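Local coordinates for protein acyl-CoA dehydrogenase (Thermus thermophilus, PDB 2Z1Q) that probably catalyses the FAD-dependent oxidation of saturated acyl-CoA thioesters to 2,3-dehydroacyl-CoA, handing the electrons to an acceptor, at residues E52-E55 with E60-V63; G111-I116 with P135-G140; A457-G462 with Y542-R547; D444-Q449 with I512-A517. All blocks are in the same frame, centred on the assembly; numbering follows the deposited sequence.

Interaction 1 of 4, residues E52-E55 with E60-V63; sequences ERME and ELNV
Leu61 meets two consecutive residues of the helix end, Arg53 and Met54, and the contact illustrates how one leucine can serve an apolar and a charged neighbour together. The apolar part is the closer. Met54 CG lies 3.6 Å from Leu61 CB and 4.0 Å from Leu61 CD2, while Met54 SD stands 3.9 Å from Leu61 CB. With Met54 CG opposite the carbonyl carbon (chi1 -73°) the chain first runs straight toward Leu61, and the bend at the last torsion then turns the methyl group aside. The second kind of contact is aliphatic on flat and charged: Leu61 CD2 sits 3.8 Å above one face of the Arg53 guanidinium plane, displaced toward the rim, with Arg53 NE its nearest atom at 3.9 Å. The two side chains cross at nearly a right angle. No hydrogen bond spans the segments; the charge of Arg53 is instead met by a salt bridge from NH1 to Glu58, in the connection between them, which is likely to hold the guanidinium over the leucine. The whole is a corner between consecutive helices, where helix 30-54 passes through a short connection and a 3-10 turn into helix 62-71 in the helical N-terminal domain of the acyl-CoA dehydrogenase fold.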
# COMPACT_ATOMS: atom_id res chain seq x y z
N GLU B 52 17.17 10.87 13.27
CA GLU B 52 17.44 11.70 12.11
C GLU B 52 18.88 11.55 11.62
O GLU B 52 19.11 11.36 10.43
CB GLU B 52 17.15 13.17 12.44
CG GLU B 52 16.55 13.99 11.29
CD GLU B 52 15.17 13.50 10.86
OE1 GLU B 52 14.28 13.36 11.73
OE2 GLU B 52 14.98 13.25 9.65
N ARG B 53 19.83 11.63 12.54
CA ARG B 53 21.24 11.50 12.16
C ARG B 53 21.54 10.11 11.61
O ARG B 53 22.31 9.97 10.67
CB ARG B 53 22.15 11.78 13.36
CG ARG B 53 22.26 13.25 13.77
CD ARG B 53 22.95 13.41 15.13
NE ARG B 53 24.34 12.95 15.18
CZ ARG B 53 25.05 12.87 16.31
NH1 ARG B 53 26.31 12.44 16.28
NH2 ARG B 53 24.49 13.20 17.46
N MET B 54 20.93 9.09 12.19
CA MET B 54 21.16 7.72 11.72
C MET B 54 20.53 7.49 10.35
O MET B 54 21.03 6.70 9.56
CB MET B 54 20.61 6.72 12.72
CG MET B 54 21.44 6.62 13.98
SD MET B 54 20.79 5.40 15.11
CE MET B 54 19.46 6.32 15.77
N GLU B 55 19.44 8.19 10.08
CA GLU B 55 18.73 8.05 8.81
C GLU B 55 19.48 8.85 7.74
O GLU B 55 19.13 8.83 6.55
CB GLU B 55 17.30 8.56 8.99
CG GLU B 55 16.33 8.04 7.94
CD GLU B 55 15.47 6.86 8.40
OE1 GLU B 55 15.96 5.94 9.09
OE2 GLU B 55 14.29 6.85 8.02
N GLU B 60 26.79 4.33 12.56
CA GLU B 60 27.63 3.84 13.64
C GLU B 60 27.04 4.17 15.01
O GLU B 60 27.47 3.64 16.04
CB GLU B 60 29.05 4.40 13.52
CG GLU B 60 29.18 5.90 13.72
CD GLU B 60 28.88 6.70 12.47
OE1 GLU B 60 29.27 7.89 12.42
OE2 GLU B 60 28.25 6.15 11.54
N LEU B 61 26.04 5.05 15.02
CA LEU B 61 25.38 5.42 16.27
C LEU B 61 24.63 4.20 16.83
O LEU B 61 24.25 4.19 18.00
CB LEU B 61 24.43 6.59 16.03
CG LEU B 61 24.92 8.00 16.42
CD1 LEU B 61 26.43 8.14 16.26
CD2 LEU B 61 24.18 9.03 15.57
N ASN B 62 24.44 3.18 15.99
CA ASN B 62 23.78 1.94 16.41
C ASN B 62 24.61 1.25 17.51
O ASN B 62 24.07 0.57 18.37
CB ASN B 62 23.65 0.95 15.23
CG ASN B 62 22.39 1.17 14.39
OD1 ASN B 62 22.47 1.60 13.24
ND2 ASN B 62 21.23 0.86 14.95
N VAL B 63 25.94 1.41 17.46
CA VAL B 63 26.81 0.77 18.44
C VAL B 63 26.57 1.27 19.87
O VAL B 63 26.27 0.50 20.77
CB VAL B 63 28.30 0.95 18.07
CG1 VAL B 63 29.18 0.26 19.09
CG2 VAL B 63 28.56 0.37 16.69

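Interaction 2 of 4, residues G111-I116 with P135-G140; sequences GAHTSI and PKLASG
Gly111 O is gripped twice by Ser115, in the same helical turn from which His113 reaches across to Leu137. Ser115 N donates from one face of the carbonyl plane at 3.0 Å from Gly111 O, and Ser115 OG donates from the opposite face at 2.6 Å from the same oxygen. The cross-contact itself rests on one polar bond, His113 NE2 to Leu137 O, 2.9 Å long with an N-H...O angle of 154°. The oxygen lies at the ring edge, close to the imidazole plane, though the donor is tilted from the plane of the carbonyl. His113 CG stands anti to the backbone N (chi1 180°), which carries the ring out from its helix toward 134-139. Apolar contact is slight: His113 CE1 lies 4.0 Å from Leu137 CD2. On the other ring nitrogen, ND1 is hydrogen-bonded to Ala144 N of strand 144-147. Leucine in place of His113 would probably leave both the Leu137 carbonyl and the Ala144 amide without their mate in a buried setting. Accepting at ND1 and donating at NE2, the imidazole is consistent with the NE2-protonated tautomer and ties two helices and a strand together beside the flavin pocket lined by Ile116.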
# COMPACT_ATOMS: atom_id res chain seq x y z
N GLY B 111 16.37 -6.22 16.58
CA GLY B 111 15.77 -7.48 16.18
C GLY B 111 16.73 -8.49 15.59
O GLY B 111 16.72 -9.66 15.98
N ALA B 112 17.56 -8.07 14.65
CA ALA B 112 18.50 -9.00 14.04
C ALA B 112 19.45 -9.55 15.10
O ALA B 112 19.73 -10.75 15.16
CB ALA B 112 19.26 -8.32 12.92
N HIS B 113 19.95 -8.67 15.96
CA HIS B 113 20.86 -9.08 17.03
C HIS B 113 20.23 -10.13 17.98
O HIS B 113 20.70 -11.26 18.05
CB HIS B 113 21.29 -7.84 17.80
CG HIS B 113 22.22 -8.13 18.93
ND1 HIS B 113 23.52 -8.54 18.74
CD2 HIS B 113 22.04 -8.05 20.28
CE1 HIS B 113 24.10 -8.71 19.92
NE2 HIS B 113 23.23 -8.41 20.86
N THR B 114 19.15 -9.75 18.68
CA THR B 114 18.50 -10.66 19.64
C THR B 114 17.89 -11.95 19.07
O THR B 114 17.79 -12.96 19.79
CB THR B 114 17.37 -9.94 20.44
OG1 THR B 114 16.31 -9.56 19.55
CG2 THR B 114 17.91 -8.69 21.13
N SER B 115 17.49 -11.95 17.80
CA SER B 115 16.90 -13.15 17.23
C SER B 115 17.90 -13.97 16.41
O SER B 115 18.61 -14.81 16.94
CB SER B 115 15.66 -12.80 16.40
OG SER B 115 15.98 -12.01 15.27
N ILE B 116 17.97 -13.72 15.11
CA ILE B 116 18.89 -14.47 14.27
C ILE B 116 20.36 -14.37 14.70
O ILE B 116 21.14 -15.27 14.44
CB ILE B 116 18.76 -14.04 12.80
CG1 ILE B 116 18.86 -12.51 12.71
CG2 ILE B 116 17.44 -14.55 12.24
CD1 ILE B 116 18.73 -11.95 11.29
N PRO B 135 27.99 -14.11 26.42
CA PRO B 135 28.09 -13.01 27.39
C PRO B 135 28.24 -11.64 26.73
O PRO B 135 27.59 -10.68 27.12
CB PRO B 135 29.30 -13.42 28.24
CG PRO B 135 29.23 -14.94 28.21
CD PRO B 135 28.92 -15.20 26.74
N LYS B 136 29.09 -11.55 25.71
CA LYS B 136 29.28 -10.27 25.02
C LYS B 136 28.02 -9.84 24.26
O LYS B 136 27.66 -8.66 24.25
CB LYS B 136 30.45 -10.36 24.06
CG LYS B 136 31.78 -10.71 24.70
CD LYS B 136 32.88 -10.63 23.64
CE LYS B 136 34.25 -10.96 24.19
NZ LYS B 136 34.41 -12.38 24.60
N LEU B 137 27.36 -10.80 23.63
CA LEU B 137 26.15 -10.50 22.87
C LEU B 137 25.05 -10.04 23.81
O LEU B 137 24.29 -9.13 23.48
CB LEU B 137 25.68 -11.74 22.11
CG LEU B 137 26.71 -12.36 21.15
CD1 LEU B 137 26.08 -13.55 20.45
CD2 LEU B 137 27.16 -11.32 20.13
N ALA B 138 24.97 -10.66 24.98
CA ALA B 138 23.94 -10.31 25.97
C ALA B 138 24.15 -8.96 26.61
O ALA B 138 23.20 -8.32 27.06
CB ALA B 138 23.87 -11.39 27.04
N SER B 139 25.40 -8.52 26.65
CA SER B 139 25.74 -7.24 27.24
C SER B 139 25.70 -6.11 26.22
O SER B 139 25.51 -4.95 26.58
CB SER B 139 27.15 -7.31 27.82
OG SER B 139 28.06 -7.68 26.81
N GLY B 140 25.87 -6.46 24.94
CA GLY B 140 25.87 -5.45 23.90
C GLY B 140 27.29 -5.07 23.51
O GLY B 140 27.51 -4.25 22.61

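Interaction 3 of 4, residues A457-G462 with Y542-R547; sequences ALMVAG and YSAARR
Met459 and Ala544 show how a long thioether can carry the contact between two packed helices. Van der Waals contact does all the work across the segments. Met459 CE presses on Ala544 CB at 3.4 Å, tighter than usual for two carbons, and lies 3.7 Å from Ala544 C. The same methyl group also reaches the backbone beyond, with Met459 CE 3.9 Å from Ala545 N. Its first torsion (chi1 -165°) sends CG outward from helix 445-468; the next is skewed (chi2 -149°), and a bend at the last swings CE onto the small alanine surface. The CA atoms of Met459 and Ala545, the nearest such pair, are 8.2 Å apart, and the Met459 side chain spans the distance between the helices to Ala544. Within the segments the hydrogen bonds are those of each helix, such as Arg546 N to Tyr542 O; just past the second helix Thr549 OG1 is bonded to Ala545 O and Arg546 O. Met459 also touches Leu548, while Tyr542 and Arg546 pack on Pro553 of the second subunit. With no hydrogen bond between 457-462 and 542-547, the contact rests on van der Waals fit: a flexible methyl end set against alanines that offer it a small apolar surface.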
# COMPACT_ATOMS: atom_id res chain seq x y z
N ALA B 457 -12.69 -23.47 6.40
CA ALA B 457 -11.31 -23.80 6.07
C ALA B 457 -11.18 -25.30 5.86
O ALA B 457 -10.65 -25.75 4.85
CB ALA B 457 -10.38 -23.35 7.19
N LEU B 458 -11.68 -26.06 6.83
CA LEU B 458 -11.62 -27.52 6.74
C LEU B 458 -12.30 -28.04 5.49
O LEU B 458 -11.82 -28.97 4.85
CB LEU B 458 -12.26 -28.15 7.98
CG LEU B 458 -11.42 -28.09 9.26
CD1 LEU B 458 -12.28 -28.31 10.50
CD2 LEU B 458 -10.33 -29.14 9.16
N MET B 459 -13.44 -27.45 5.14
CA MET B 459 -14.17 -27.91 3.97
C MET B 459 -13.35 -27.72 2.70
O MET B 459 -13.22 -28.64 1.89
CB MET B 459 -15.49 -27.15 3.84
CG MET B 459 -16.46 -27.79 2.88
SD MET B 459 -17.51 -26.56 2.08
CE MET B 459 -18.59 -26.07 3.42
N VAL B 460 -12.80 -26.52 2.52
CA VAL B 460 -12.02 -26.24 1.34
C VAL B 460 -10.73 -27.05 1.32
O VAL B 460 -10.36 -27.63 0.30
CB VAL B 460 -11.66 -24.76 1.26
CG1 VAL B 460 -10.79 -24.51 0.04
CG2 VAL B 460 -12.93 -23.94 1.20
N ALA B 461 -10.05 -27.09 2.46
CA ALA B 461 -8.80 -27.82 2.59
C ALA B 461 -9.02 -29.30 2.25
O ALA B 461 -8.20 -29.91 1.54
CB ALA B 461 -8.27 -27.68 4.01
N GLY B 462 -10.12 -29.86 2.74
CA GLY B 462 -10.42 -31.26 2.47
C GLY B 462 -10.64 -31.52 1.00
O GLY B 462 -10.05 -32.44 0.44
N TYR B 542 -21.02 -24.83 -2.93
CA TYR B 542 -21.15 -23.37 -2.88
C TYR B 542 -22.18 -22.94 -1.83
O TYR B 542 -21.96 -21.96 -1.11
CB TYR B 542 -21.54 -22.80 -4.25
CG TYR B 542 -20.57 -23.11 -5.38
CD1 TYR B 542 -19.22 -23.39 -5.14
CD2 TYR B 542 -21.00 -23.09 -6.71
CE1 TYR B 542 -18.32 -23.65 -6.20
CE2 TYR B 542 -20.13 -23.35 -7.76
CZ TYR B 542 -18.79 -23.62 -7.51
OH TYR B 542 -17.96 -23.86 -8.58
N SER B 543 -23.29 -23.66 -1.74
CA SER B 543 -24.30 -23.32 -0.75
C SER B 543 -23.76 -23.57 0.65
O SER B 543 -24.07 -22.84 1.59
CB SER B 543 -25.57 -24.14 -0.98
OG SER B 543 -26.17 -23.81 -2.22
N ALA B 544 -22.93 -24.60 0.81
CA ALA B 544 -22.39 -24.88 2.13
C ALA B 544 -21.42 -23.78 2.55
O ALA B 544 -21.38 -23.38 3.72
CB ALA B 544 -21.71 -26.22 2.16
N ALA B 545 -20.63 -23.30 1.60
CA ALA B 545 -19.66 -22.25 1.88
C ALA B 545 -20.39 -20.98 2.30
O ALA B 545 -19.92 -20.24 3.17
CB ALA B 545 -18.80 -21.98 0.64
N ARG B 546 -21.55 -20.72 1.71
CA ARG B 546 -22.32 -19.53 2.05
C ARG B 546 -22.95 -19.59 3.43
O ARG B 546 -22.92 -18.62 4.17
CB ARG B 546 -23.42 -19.28 1.01
CG ARG B 546 -22.90 -19.05 -0.40
CD ARG B 546 -23.99 -18.49 -1.31
NE ARG B 546 -23.53 -18.36 -2.69
CZ ARG B 546 -23.42 -19.38 -3.54
NH1 ARG B 546 -22.98 -19.16 -4.77
NH2 ARG B 546 -23.75 -20.61 -3.16
N ARG B 547 -23.52 -20.74 3.78
CA ARG B 547 -24.15 -20.87 5.08
C ARG B 547 -23.11 -20.77 6.19
O ARG B 547 -23.38 -20.22 7.25
CB ARG B 547 -24.92 -22.19 5.20
CG ARG B 547 -24.18 -23.41 4.67
CD ARG B 547 -24.96 -24.70 4.94
NE ARG B 547 -25.02 -25.00 6.37
CZ ARG B 547 -23.97 -25.40 7.09
NH1 ARG B 547 -22.79 -25.56 6.50
NH2 ARG B 547 -24.09 -25.63 8.39

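Interaction 4 of 4, residues D444-Q449 with I512-A517; sequences DLELHQ and IYLAQA
Glu446 is the first residue of 444-449 to touch Leu514, and it does so with its aliphatic stem. Glu446 CB lies 3.7 Å from Leu514 CD2 and Glu446 CG 4.1 Å from the same methyl, the two side chains passing each other at a slant. The carboxylate has other business: its OE1 forms a salt bridge with Arg500 and its OE2 another with Arg511, and Arg500 is shared with Asp444, just before the helix. One turn further on, Gln449 closes over the leucine from another direction. Its amide oxygen lies against the CD2 methyl, with Gln449 OE1 3.3 Å from Leu514 CD2, and less closely against CG, the side chains crossing at about a right angle. On the facing helix, Leu514 holds CG away from its backbone N (chi1 173°), which projects the CD2 methyl between the two partners. Leu496 of helix 476-502 packs on both Leu514 and Glu446. With only an alanine's methyl in place of the Leu514 side chain, a gap would probably open between the helices, leaving the Glu446 stem and the Gln449 amide without their apolar partner. No hydrogen bond links the two segments. The chemistry is thus divided: one leucine methyl meets the methylene stem of Glu446 and the amide oxygen of Gln449, whereas the charge of Glu446 is answered by arginines beside it.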
# COMPACT_ATOMS: atom_id res chain seq x y z
N ASP B 444 -24.66 -16.63 21.52
CA ASP B 444 -23.28 -16.24 21.27
C ASP B 444 -23.01 -16.57 19.81
O ASP B 444 -22.04 -17.24 19.46
CB ASP B 444 -22.34 -17.01 22.19
CG ASP B 444 -21.11 -16.20 22.56
OD1 ASP B 444 -20.37 -16.63 23.47
OD2 ASP B 444 -20.91 -15.13 21.95
N LEU B 445 -23.91 -16.09 18.95
CA LEU B 445 -23.84 -16.32 17.52
C LEU B 445 -22.51 -15.85 16.95
O LEU B 445 -21.98 -16.46 16.02
CB LEU B 445 -24.99 -15.59 16.81
CG LEU B 445 -26.42 -15.83 17.31
CD1 LEU B 445 -26.69 -14.97 18.54
CD2 LEU B 445 -27.43 -15.51 16.21
N GLU B 446 -21.95 -14.79 17.52
CA GLU B 446 -20.68 -14.28 17.04
C GLU B 446 -19.61 -15.35 17.15
O GLU B 446 -18.89 -15.61 16.18
CB GLU B 446 -20.26 -13.03 17.82
CG GLU B 446 -21.22 -11.88 17.67
CD GLU B 446 -20.67 -10.59 18.24
OE1 GLU B 446 -20.19 -10.62 19.39
OE2 GLU B 446 -20.72 -9.56 17.55
N LEU B 447 -19.52 -15.99 18.31
CA LEU B 447 -18.55 -17.06 18.51
C LEU B 447 -18.87 -18.24 17.62
O LEU B 447 -17.99 -19.03 17.28
CB LEU B 447 -18.51 -17.51 19.97
CG LEU B 447 -17.76 -16.58 20.94
CD1 LEU B 447 -17.62 -17.26 22.29
CD2 LEU B 447 -16.38 -16.27 20.38
N HIS B 448 -20.14 -18.35 17.22
CA HIS B 448 -20.56 -19.43 16.35
C HIS B 448 -20.02 -19.21 14.94
O HIS B 448 -19.54 -20.13 14.29
CB HIS B 448 -22.09 -19.52 16.29
CG HIS B 448 -22.59 -20.57 15.36
ND1 HIS B 448 -23.66 -20.36 14.51
CD2 HIS B 448 -22.17 -21.84 15.13
CE1 HIS B 448 -23.87 -21.45 13.80
NE2 HIS B 448 -22.99 -22.36 14.16
N GLN B 449 -20.10 -17.97 14.46
CA GLN B 449 -19.61 -17.63 13.13
C GLN B 449 -18.12 -17.94 13.07
O GLN B 449 -17.60 -18.39 12.04
CB GLN B 449 -19.88 -16.15 12.85
CG GLN B 449 -21.32 -15.76 13.11
CD GLN B 449 -21.58 -14.28 12.92
OE1 GLN B 449 -20.78 -13.45 13.34
NE2 GLN B 449 -22.70 -13.95 12.30
N ILE B 512 -16.52 -5.31 14.40
CA ILE B 512 -16.12 -4.68 13.15
C ILE B 512 -15.21 -5.60 12.35
O ILE B 512 -15.34 -5.72 11.13
CB ILE B 512 -15.38 -3.36 13.47
CG1 ILE B 512 -16.40 -2.30 13.89
CG2 ILE B 512 -14.53 -2.92 12.29
CD1 ILE B 512 -15.77 -1.04 14.38
N TYR B 513 -14.30 -6.28 13.05
CA TYR B 513 -13.35 -7.18 12.43
C TYR B 513 -14.03 -8.47 11.96
O TYR B 513 -13.81 -8.94 10.84
CB TYR B 513 -12.22 -7.50 13.42
CG TYR B 513 -11.13 -8.33 12.82
CD1 TYR B 513 -10.05 -7.73 12.17
CD2 TYR B 513 -11.21 -9.73 12.80
CE1 TYR B 513 -9.10 -8.47 11.52
CE2 TYR B 513 -10.25 -10.49 12.13
CZ TYR B 513 -9.19 -9.84 11.48
OH TYR B 513 -8.26 -10.52 10.74
N LEU B 514 -14.87 -9.02 12.84
CA LEU B 514 -15.61 -10.24 12.56
C LEU B 514 -16.47 -10.15 11.28
O LEU B 514 -16.35 -10.99 10.38
CB LEU B 514 -16.50 -10.58 13.75
CG LEU B 514 -17.47 -11.75 13.57
CD1 LEU B 514 -16.69 -12.98 13.17
CD2 LEU B 514 -18.25 -12.00 14.85
N ALA B 515 -17.32 -9.12 11.20
CA ALA B 515 -18.19 -8.93 10.04
C ALA B 515 -17.39 -8.95 8.74
O ALA B 515 -17.72 -9.68 7.80
CB ALA B 515 -18.95 -7.62 10.16
N GLN B 516 -16.34 -8.14 8.68
CA GLN B 516 -15.51 -8.07 7.49
C GLN B 516 -14.80 -9.38 7.19
O GLN B 516 -14.67 -9.76 6.02
CB GLN B 516 -14.51 -6.94 7.64
CG GLN B 516 -15.16 -5.58 7.62
CD GLN B 516 -14.19 -4.45 7.89
OE1 GLN B 516 -13.65 -4.32 8.99
NE2 GLN B 516 -13.96 -3.63 6.88
N ALA B 517 -14.36 -10.08 8.23
CA ALA B 517 -13.68 -11.36 8.05
C ALA B 517 -14.62 -12.38 7.40
O ALA B 517 -14.19 -13.20 6.59
CB ALA B 517 -13.19 -11.88 9.39

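In the fold
The four contacts fall into two groups at opposite sides of the chain's centre. Interactions 1 and 2 come in series along the N-terminal domain, their centres about 18 Å apart and nearest atoms about 5 Å apart, joining helices of that domain on the flavin side of the chain; the strands of the middle domain follow them. Interactions 3 and 4 share helix 445-468, with centres about 17 Å apart; their segments alternate in sequence, so this helix is packed near its start against 505-528 and farther along against the next helix, 535-547. About 41 to 52 Å separates the centres of the two groups. The first lies near the cofactor, with Ile116 of interaction 2 touching the FAD, while the second joins helices away from the annotated sites.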